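Local coordinates for uncharacterized conserved protein (Thermotoga maritima, PDB 2ZBV) that probably acts on S-adenosyl-L-methionine as a halogenase or hydrolase, and binds adenosine in a pocket built from two subunits, at residues F117-P122 / H127-F132; I2-D7 / G16-V21. All blocks are in the same frame, centred on the assembly; numbering follows the deposited sequence.

Interaction 1: residues F117-P122 / H127-F132; sequences FYKKNP and HGRDIF
Asp130 OD1 accepts a hydrogen bond of 2.7 Å from Arg129 NE, and the edge of the Tyr118 ring lies against the same oxygen, with CD2 3.2 Å from OD1 and the oxygen near the ring plane. The guanidinium takes the carboxylate side-on, its NH2 donating to OD2 on the syn side, so one salt bridge uses both oxygens and fixes the rotation of the aspartate. Ser123, just beyond the loop segment, adds a second bond to OD2. Lys119, bent at its third torsion, carries CE to 3.6 Å from Asp130 OD1. Its NZ stays beyond salt-bridge range of that oxygen, and the carboxylate probably eases the closeness of the lysine and arginine charges.

The backbones are joined by one nearly straight hydrogen bond, Tyr118 N to Asp130 O at 3.0 Å. Around it the apolar groups close up. CG1 of Ile131 sits over the centre of the Phe117 ring, 4.0 Å from its centroid and almost on the ring normal, a CH-pi contact, while CG2 touches Phe117 CE1. Pro122 comes in on Ile131 and Asp130, with its CB 3.8 Å from Asp130 CB. Ile131 CD1 in turn covers one face of the His127 ring, which lies about 5 Å from the side chain of the adenosine-binding Asp68.

With CG anti to the backbone N (chi1 161°), Tyr118 directs its ring across the Arg129 methylenes, and both side chains continue to Asp56 of the second subunit. The helix opens with a pi-type turn, where His127 O accepts from Ile131 N and Phe132 N. The arrangement is a connecting loop folded back on the first turn of helix 127-140, beside the adenosine site and at the subunit interface.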
ATOM      1  N   PHE A 117      13.945  19.076  14.731  1.00 27.90           N
ATOM      2  CA  PHE A 117      14.440  18.181  13.683  1.00 27.68           C
ATOM      3  C   PHE A 117      14.840  16.805  14.185  1.00 27.72           C
ATOM      4  O   PHE A 117      15.117  16.619  15.366  1.00 29.44           O
ATOM      5  CB  PHE A 117      15.641  18.817  12.961  1.00 26.13           C
ATOM      6  CG  PHE A 117      15.324  20.119  12.268  1.00 25.69           C
ATOM      7  CD1 PHE A 117      14.037  20.653  12.294  1.00 24.24           C
ATOM      8  CD2 PHE A 117      16.313  20.801  11.571  1.00 25.82           C
ATOM      9  CE1 PHE A 117      13.738  21.839  11.635  1.00 25.47           C
ATOM     10  CE2 PHE A 117      16.026  21.991  10.907  1.00 26.05           C
ATOM     11  CZ  PHE A 117      14.735  22.512  10.937  1.00 26.23           C
ATOM     12  N   TYR A 118      14.867  15.842  13.268  1.00 27.37           N
ATOM     13  CA  TYR A 118      15.252  14.470  13.579  1.00 27.60           C
ATOM     14  C   TYR A 118      16.777  14.415  13.647  1.00 30.74           C
ATOM     15  O   TYR A 118      17.347  13.637  14.409  1.00 32.65           O
ATOM     16  CB  TYR A 118      14.701  13.526  12.496  1.00 25.23           C
ATOM     17  CG  TYR A 118      15.345  12.156  12.395  1.00 22.96           C
ATOM     18  CD1 TYR A 118      15.400  11.293  13.490  1.00 24.28           C
ATOM     19  CD2 TYR A 118      15.867  11.708  11.178  1.00 22.45           C
ATOM     20  CE1 TYR A 118      15.963  10.005  13.370  1.00 25.42           C
ATOM     21  CE2 TYR A 118      16.427  10.441  11.046  1.00 20.97           C
ATOM     22  CZ  TYR A 118      16.472   9.592  12.142  1.00 22.96           C
ATOM     23  OH  TYR A 118      17.016   8.335  11.992  1.00 22.68           O
ATOM     24  N   LYS A 119      17.436  15.254  12.853  1.00 32.57           N
ATOM     25  CA  LYS A 119      18.894  15.309  12.855  1.00 34.66           C
ATOM     26  C   LYS A 119      19.404  16.740  12.856  1.00 35.13           C
ATOM     27  O   LYS A 119      18.779  17.634  12.291  1.00 33.46           O
ATOM     28  CB  LYS A 119      19.468  14.552  11.655  1.00 35.98           C
ATOM     29  CG  LYS A 119      19.289  13.050  11.775  1.00 38.05           C
ATOM     30  CD  LYS A 119      20.206  12.269  10.850  1.00 39.87           C
ATOM     31  CE  LYS A 119      19.847  12.453   9.396  1.00 37.15           C
ATOM     32  NZ  LYS A 119      20.554  11.425   8.587  1.00 38.33           N
ATOM     33  N   LYS A 120      20.545  16.945  13.505  1.00 36.97           N
ATOM     34  CA  LYS A 120      21.160  18.261  13.598  1.00 38.86           C
ATOM     35  C   LYS A 120      21.440  18.806  12.202  1.00 37.78           C
ATOM     36  O   LYS A 120      21.217  19.983  11.926  1.00 37.41           O
ATOM     37  CB  LYS A 120      22.461  18.168  14.402  1.00 42.48           C
ATOM     38  CG  LYS A 120      23.138  19.506  14.669  1.00 47.03           C
ATOM     39  CD  LYS A 120      24.327  19.343  15.611  1.00 49.42           C
ATOM     40  CE  LYS A 120      25.385  18.410  15.025  1.00 52.20           C
ATOM     41  NZ  LYS A 120      26.545  18.215  15.949  1.00 54.53           N
ATOM     42  N   ASN A 121      21.926  17.935  11.326  1.00 37.62           N
ATOM     43  CA  ASN A 121      22.230  18.303   9.945  1.00 37.58           C
ATOM     44  C   ASN A 121      21.330  17.498   9.009  1.00 35.72           C
ATOM     45  O   ASN A 121      21.648  16.366   8.646  1.00 34.39           O
ATOM     46  CB  ASN A 121      23.700  18.002   9.626  1.00 40.77           C
ATOM     47  CG  ASN A 121      24.661  18.903  10.381  1.00 43.82           C
ATOM     48  OD1 ASN A 121      25.765  18.486  10.733  1.00 47.42           O
ATOM     49  ND2 ASN A 121      24.253  20.150  10.619  1.00 45.31           N
ATOM     50  N   PRO A 122      20.186  18.074   8.612  1.00 33.82           N
ATOM     51  CA  PRO A 122      19.244  17.399   7.714  1.00 32.44           C
ATOM     52  C   PRO A 122      19.861  17.031   6.366  1.00 31.06           C
ATOM     53  O   PRO A 122      20.698  17.763   5.839  1.00 31.08           O
ATOM     54  CB  PRO A 122      18.128  18.427   7.548  1.00 30.47           C
ATOM     55  CG  PRO A 122      18.167  19.187   8.842  1.00 33.79           C
ATOM     56  CD  PRO A 122      19.644  19.369   9.062  1.00 32.62           C
ATOM     57  N   HIS A 127      13.976  16.124   3.403  1.00 20.59           N
ATOM     58  CA  HIS A 127      13.469  16.918   4.515  1.00 20.45           C
ATOM     59  C   HIS A 127      12.202  16.256   5.062  1.00 21.15           C
ATOM     60  O   HIS A 127      11.831  16.463   6.215  1.00 21.74           O
ATOM     61  CB  HIS A 127      13.176  18.349   4.059  1.00 22.58           C
ATOM     62  CG  HIS A 127      14.404  19.176   3.825  1.00 22.85           C
ATOM     63  ND1 HIS A 127      15.680  18.663   3.925  1.00 24.55           N
ATOM     64  CD2 HIS A 127      14.550  20.480   3.484  1.00 22.95           C
ATOM     65  CE1 HIS A 127      16.560  19.613   3.656  1.00 22.08           C
ATOM     66  NE2 HIS A 127      15.900  20.725   3.384  1.00 22.56           N
ATOM     67  N   GLY A 128      11.547  15.446   4.231  1.00 20.86           N
ATOM     68  CA  GLY A 128      10.354  14.752   4.679  1.00 18.99           C
ATOM     69  C   GLY A 128      10.626  13.947   5.943  1.00 19.85           C
ATOM     70  O   GLY A 128       9.789  13.889   6.845  1.00 20.22           O
ATOM     71  N   ARG A 129      11.797  13.323   6.012  1.00 19.39           N
ATOM     72  CA  ARG A 129      12.182  12.517   7.179  1.00 20.49           C
ATOM     73  C   ARG A 129      12.865  13.330   8.281  1.00 21.30           C
ATOM     74  O   ARG A 129      12.596  13.138   9.470  1.00 18.87           O
ATOM     75  CB  ARG A 129      13.153  11.398   6.764  1.00 18.64           C
ATOM     76  CG  ARG A 129      13.776  10.632   7.942  1.00 19.89           C
ATOM     77  CD  ARG A 129      15.007   9.818   7.520  1.00 20.61           C
ATOM     78  NE  ARG A 129      16.127  10.681   7.139  1.00 19.90           N
ATOM     79  CZ  ARG A 129      17.199  10.277   6.461  1.00 24.32           C
ATOM     80  NH1 ARG A 129      17.315   9.009   6.078  1.00 21.22           N
ATOM     81  NH2 ARG A 129      18.153  11.149   6.153  1.00 22.09           N
ATOM     82  N   ASP A 130      13.749  14.236   7.870  1.00 19.16           N
ATOM     83  CA  ASP A 130      14.539  15.017   8.811  1.00 22.19           C
ATOM     84  C   ASP A 130      13.934  16.274   9.399  1.00 21.48           C
ATOM     85  O   ASP A 130      14.368  16.720  10.464  1.00 19.60           O
ATOM     86  CB  ASP A 130      15.883  15.368   8.169  1.00 21.62           C
ATOM     87  CG  ASP A 130      16.634  14.141   7.697  1.00 23.69           C
ATOM     88  OD1 ASP A 130      16.438  13.065   8.303  1.00 24.36           O
ATOM     89  OD2 ASP A 130      17.427  14.253   6.733  1.00 21.63           O
ATOM     90  N   ILE A 131      12.940  16.837   8.723  1.00 20.89           N
ATOM     91  CA  ILE A 131      12.316  18.068   9.188  1.00 20.95           C
ATOM     92  C   ILE A 131      10.791  18.020   9.309  1.00 22.57           C
ATOM     93  O   ILE A 131      10.239  18.328  10.365  1.00 20.28           O
ATOM     94  CB  ILE A 131      12.685  19.244   8.260  1.00 21.35           C
ATOM     95  CG1 ILE A 131      14.210  19.406   8.193  1.00 24.34           C
ATOM     96  CG2 ILE A 131      12.011  20.527   8.755  1.00 21.93           C
ATOM     97  CD1 ILE A 131      14.682  20.556   7.287  1.00 23.14           C
ATOM     98  N   PHE A 132      10.115  17.641   8.226  1.00 20.91           N
ATOM     99  CA  PHE A 132       8.654  17.599   8.224  1.00 18.86           C
ATOM    100  C   PHE A 132       8.016  16.577   9.150  1.00 19.53           C
ATOM    101  O   PHE A 132       7.136  16.922   9.942  1.00 18.78           O
ATOM    102  CB  PHE A 132       8.132  17.382   6.798  1.00 18.45           C
ATOM    103  CG  PHE A 132       8.438  18.518   5.863  1.00 20.54           C
ATOM    104  CD1 PHE A 132       8.032  19.815   6.170  1.00 18.76           C
ATOM    105  CD2 PHE A 132       9.124  18.292   4.674  1.00 20.90           C
ATOM    106  CE1 PHE A 132       8.307  20.871   5.308  1.00 19.98           C
ATOM    107  CE2 PHE A 132       9.407  19.342   3.799  1.00 21.84           C
ATOM    108  CZ  PHE A 132       8.998  20.632   4.114  1.00 22.88           C
TER

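Interaction 2: residues I2-D7 / G16-V21; sequences IGFLTD and GVAKAV. With ADN (adenosine), chain D.
The Phe4 ring overlaps the methyl of Ala18, its CZ atom 3.9 Å from Ala18 CB. The methyl approaches obliquely, whereas Lys19 comes to the rim: its CG lies near the ring plane, 4.2 Å from Phe4 CE2. The first torsion of Phe4 (-157°) swings the ring away from the backbone N and off strand 2-6 toward the helix, where it bridges the 9.5 Å between the CA atoms of Phe4 and Lys19. The joint is small and purely apolar, with no hydrogen bond crossing it. Lys19 runs on extended beyond CG, and its NZ ends in a salt bridge with Asp33 of strand 31-33.

Strand 2-6, helix 14-25 and strand 31-33 form a beta-alpha-beta unit, and Phe4 packs its first strand against its helix. The same ring also meets His36 edge-to-face, and His36 ND1 is hydrogen-bonded to Thr6 OG1 two residues further along the strand.

Where the strand gives way to loop, Asp7 binds the adenosine ribose. Its carboxylate faces the 2'- and 3'-hydroxyls of the sugar, O3' donating to OD1 at 2.8 Å and O2' donating to OD2 at the same distance, a paired grip that sets both the ribose and the carboxylate. Phe41 N adds a further bond to OD2. The CG of Asp7 stands between its own backbone N and carbonyl carbon (chi1 62°), which turns the oxygens toward the sugar. The second subunit contributes to the pocket from across the interface, its Phe180 packing on Asp7 and its Asn182 OD1 hydrogen-bonded to the adenosine.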
ATOM      1  N   ILE A   2      -2.383  11.915  12.701  1.00 24.47           N
ATOM      2  CA  ILE A   2      -1.582  12.511  11.641  1.00 23.28           C
ATOM      3  C   ILE A   2      -2.014  11.947  10.278  1.00 21.61           C
ATOM      4  O   ILE A   2      -2.019  10.734  10.091  1.00 23.00           O
ATOM      5  CB  ILE A   2      -0.071  12.208  11.858  1.00 22.85           C
ATOM      6  CG1 ILE A   2       0.468  13.049  13.017  1.00 22.38           C
ATOM      7  CG2 ILE A   2       0.720  12.499  10.594  1.00 20.05           C
ATOM      8  CD1 ILE A   2       1.892  12.675  13.422  1.00 25.21           C
ATOM      9  N   GLY A   3      -2.390  12.829   9.348  1.00 20.26           N
ATOM     10  CA  GLY A   3      -2.788  12.408   8.007  1.00 19.21           C
ATOM     11  C   GLY A   3      -1.541  12.527   7.144  1.00 17.18           C
ATOM     12  O   GLY A   3      -0.989  13.614   7.019  1.00 18.56           O
ATOM     13  N   PHE A   4      -1.125  11.429   6.520  1.00 16.33           N
ATOM     14  CA  PHE A   4       0.123  11.375   5.746  1.00 15.17           C
ATOM     15  C   PHE A   4      -0.099  11.311   4.226  1.00 18.10           C
ATOM     16  O   PHE A   4      -0.736  10.382   3.723  1.00 17.77           O
ATOM     17  CB  PHE A   4       0.893  10.143   6.253  1.00 14.63           C
ATOM     18  CG  PHE A   4       2.391  10.169   6.016  1.00 14.13           C
ATOM     19  CD1 PHE A   4       3.031  11.277   5.464  1.00 14.16           C
ATOM     20  CD2 PHE A   4       3.155   9.045   6.351  1.00 13.65           C
ATOM     21  CE1 PHE A   4       4.422  11.267   5.245  1.00 14.63           C
ATOM     22  CE2 PHE A   4       4.544   9.018   6.136  1.00 15.48           C
ATOM     23  CZ  PHE A   4       5.175  10.138   5.579  1.00 15.39           C
ATOM     24  N   LEU A   5       0.441  12.295   3.503  1.00 17.64           N
ATOM     25  CA  LEU A   5       0.296  12.375   2.041  1.00 18.02           C
ATOM     26  C   LEU A   5       1.640  12.698   1.354  1.00 16.89           C
ATOM     27  O   LEU A   5       2.289  13.686   1.696  1.00 16.49           O
ATOM     28  CB  LEU A   5      -0.742  13.455   1.705  1.00 16.98           C
ATOM     29  CG  LEU A   5      -1.068  13.868   0.263  1.00 22.29           C
ATOM     30  CD1 LEU A   5      -1.494  12.665  -0.554  1.00 22.54           C
ATOM     31  CD2 LEU A   5      -2.208  14.896   0.288  1.00 22.36           C
ATOM     32  N   THR A   6       2.053  11.867   0.392  1.00 15.71           N
ATOM     33  CA  THR A   6       3.316  12.080  -0.332  1.00 13.97           C
ATOM     34  C   THR A   6       3.279  11.489  -1.748  1.00 15.52           C
ATOM     35  O   THR A   6       2.287  10.889  -2.164  1.00 14.18           O
ATOM     36  CB  THR A   6       4.526  11.388   0.360  1.00 13.28           C
ATOM     37  OG1 THR A   6       4.503   9.986   0.060  1.00 13.78           O
ATOM     38  CG2 THR A   6       4.493  11.576   1.891  1.00 11.69           C
ATOM     39  N   ASP A   7       4.390  11.654  -2.466  1.00 14.75           N
ATOM     40  CA  ASP A   7       4.557  11.111  -3.810  1.00 15.27           C
ATOM     41  C   ASP A   7       5.721  10.116  -3.743  1.00 14.41           C
ATOM     42  O   ASP A   7       6.343   9.810  -4.754  1.00 14.53           O
ATOM     43  CB  ASP A   7       4.879  12.239  -4.811  1.00 14.66           C
ATOM     44  CG  ASP A   7       6.193  12.967  -4.493  1.00 16.43           C
ATOM     45  OD1 ASP A   7       6.645  12.912  -3.330  1.00 17.95           O
ATOM     46  OD2 ASP A   7       6.765  13.612  -5.399  1.00 15.20           O
ATOM     47  N   GLY A  16       8.224   4.149   5.266  1.00 15.60           N
ATOM     48  CA  GLY A  16       8.494   3.460   6.518  1.00 16.14           C
ATOM     49  C   GLY A  16       9.479   4.167   7.440  1.00 17.97           C
ATOM     50  O   GLY A  16       9.262   4.205   8.652  1.00 16.50           O
ATOM     51  N   VAL A  17      10.561   4.725   6.895  1.00 18.07           N
ATOM     52  CA  VAL A  17      11.535   5.401   7.758  1.00 18.15           C
ATOM     53  C   VAL A  17      10.963   6.668   8.377  1.00 17.18           C
ATOM     54  O   VAL A  17      11.304   7.010   9.500  1.00 16.38           O
ATOM     55  CB  VAL A  17      12.861   5.735   7.012  1.00 19.43           C
ATOM     56  CG1 VAL A  17      13.560   4.452   6.611  1.00 17.24           C
ATOM     57  CG2 VAL A  17      12.592   6.582   5.789  1.00 21.42           C
ATOM     58  N   ALA A  18      10.097   7.362   7.639  1.00 17.63           N
ATOM     59  CA  ALA A  18       9.461   8.568   8.150  1.00 18.44           C
ATOM     60  C   ALA A  18       8.524   8.181   9.290  1.00 18.67           C
ATOM     61  O   ALA A  18       8.408   8.902  10.284  1.00 18.71           O
ATOM     62  CB  ALA A  18       8.673   9.266   7.056  1.00 21.24           C
ATOM     63  N   LYS A  19       7.859   7.041   9.150  1.00 16.98           N
ATOM     64  CA  LYS A  19       6.945   6.576  10.195  1.00 20.18           C
ATOM     65  C   LYS A  19       7.739   6.186  11.436  1.00 20.82           C
ATOM     66  O   LYS A  19       7.300   6.415  12.568  1.00 20.53           O
ATOM     67  CB  LYS A  19       6.125   5.382   9.699  1.00 19.66           C
ATOM     68  CG  LYS A  19       5.030   5.759   8.708  1.00 21.35           C
ATOM     69  CD  LYS A  19       4.142   4.564   8.412  1.00 21.16           C
ATOM     70  CE  LYS A  19       3.009   4.931   7.461  1.00 25.01           C
ATOM     71  NZ  LYS A  19       2.189   3.729   7.135  1.00 21.40           N
ATOM     72  N   ALA A  20       8.912   5.595  11.213  1.00 19.63           N
ATOM     73  CA  ALA A  20       9.780   5.189  12.312  1.00 21.72           C
ATOM     74  C   ALA A  20      10.205   6.429  13.091  1.00 21.61           C
ATOM     75  O   ALA A  20      10.209   6.423  14.320  1.00 23.89           O
ATOM     76  CB  ALA A  20      11.003   4.457  11.778  1.00 21.25           C
ATOM     77  N   VAL A  21      10.542   7.497  12.374  1.00 19.97           N
ATOM     78  CA  VAL A  21      10.956   8.739  13.013  1.00 20.52           C
ATOM     79  C   VAL A  21       9.819   9.312  13.856  1.00 21.36           C
ATOM     80  O   VAL A  21      10.034   9.776  14.975  1.00 20.72           O
ATOM     81  CB  VAL A  21      11.388   9.783  11.965  1.00 20.05           C
ATOM     82  CG1 VAL A  21      11.487  11.160  12.608  1.00 19.16           C
ATOM     83  CG2 VAL A  21      12.738   9.380  11.358  1.00 20.84           C
TER
HETATM   84  O5' ADN D 501      12.468  14.661  -0.102  1.00 22.12           O
HETATM   85  C5' ADN D 501      11.347  13.997  -0.695  1.00 20.69           C
HETATM   86  C4' ADN D 501      10.986  14.685  -2.009  1.00 19.81           C
HETATM   87  O4' ADN D 501      12.070  14.614  -2.984  1.00 17.73           O
HETATM   88  C3' ADN D 501       9.759  14.050  -2.705  1.00 16.55           C
HETATM   89  O3' ADN D 501       8.553  14.682  -2.281  1.00 19.93           O
HETATM   90  C2' ADN D 501      10.071  14.246  -4.205  1.00 19.19           C
HETATM   91  O2' ADN D 501       9.091  15.062  -4.846  1.00 17.99           O
HETATM   92  C1' ADN D 501      11.456  14.885  -4.261  1.00 17.27           C
HETATM   93  N9  ADN D 501      12.244  14.286  -5.353  1.00 20.47           N
HETATM   94  C8  ADN D 501      12.711  12.990  -5.404  1.00 19.77           C
HETATM   95  N7  ADN D 501      13.363  12.786  -6.507  1.00 18.41           N
HETATM   96  C5  ADN D 501      13.363  13.921  -7.239  1.00 19.57           C
HETATM   97  C6  ADN D 501      13.896  14.299  -8.503  1.00 19.16           C
HETATM   98  N6  ADN D 501      14.610  13.387  -9.271  1.00 16.63           N
HETATM   99  N1  ADN D 501      13.693  15.563  -8.936  1.00 20.32           N
HETATM  100  C2  ADN D 501      13.004  16.465  -8.206  1.00 20.88           C
HETATM  101  N3  ADN D 501      12.488  16.149  -7.015  1.00 18.01           N
HETATM  102  C4  ADN D 501      12.641  14.907  -6.503  1.00 18.01           C

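In the fold
Along the chain interaction 2 closes before interaction 1 opens, and both belong to the N-terminal SAM hydroxide adenosyltransferase domain. Their centres lie 13 Å apart, on the same side of the chain centre. Helices 14-25 and 127-140 both pack against the six-stranded mixed sheet that contains strand 2-6, and they meet each other through Val21, whose CG2 touches Arg129 CG; Tyr118 of the 117-122 loop reaches the same valine. Both contacts touch the second subunit, which also supplies part of the adenosine pocket. Asp7 from interaction 2 binds the ribose directly, whereas in interaction 1 the His127 side chain is about 6 Å from the adenosine.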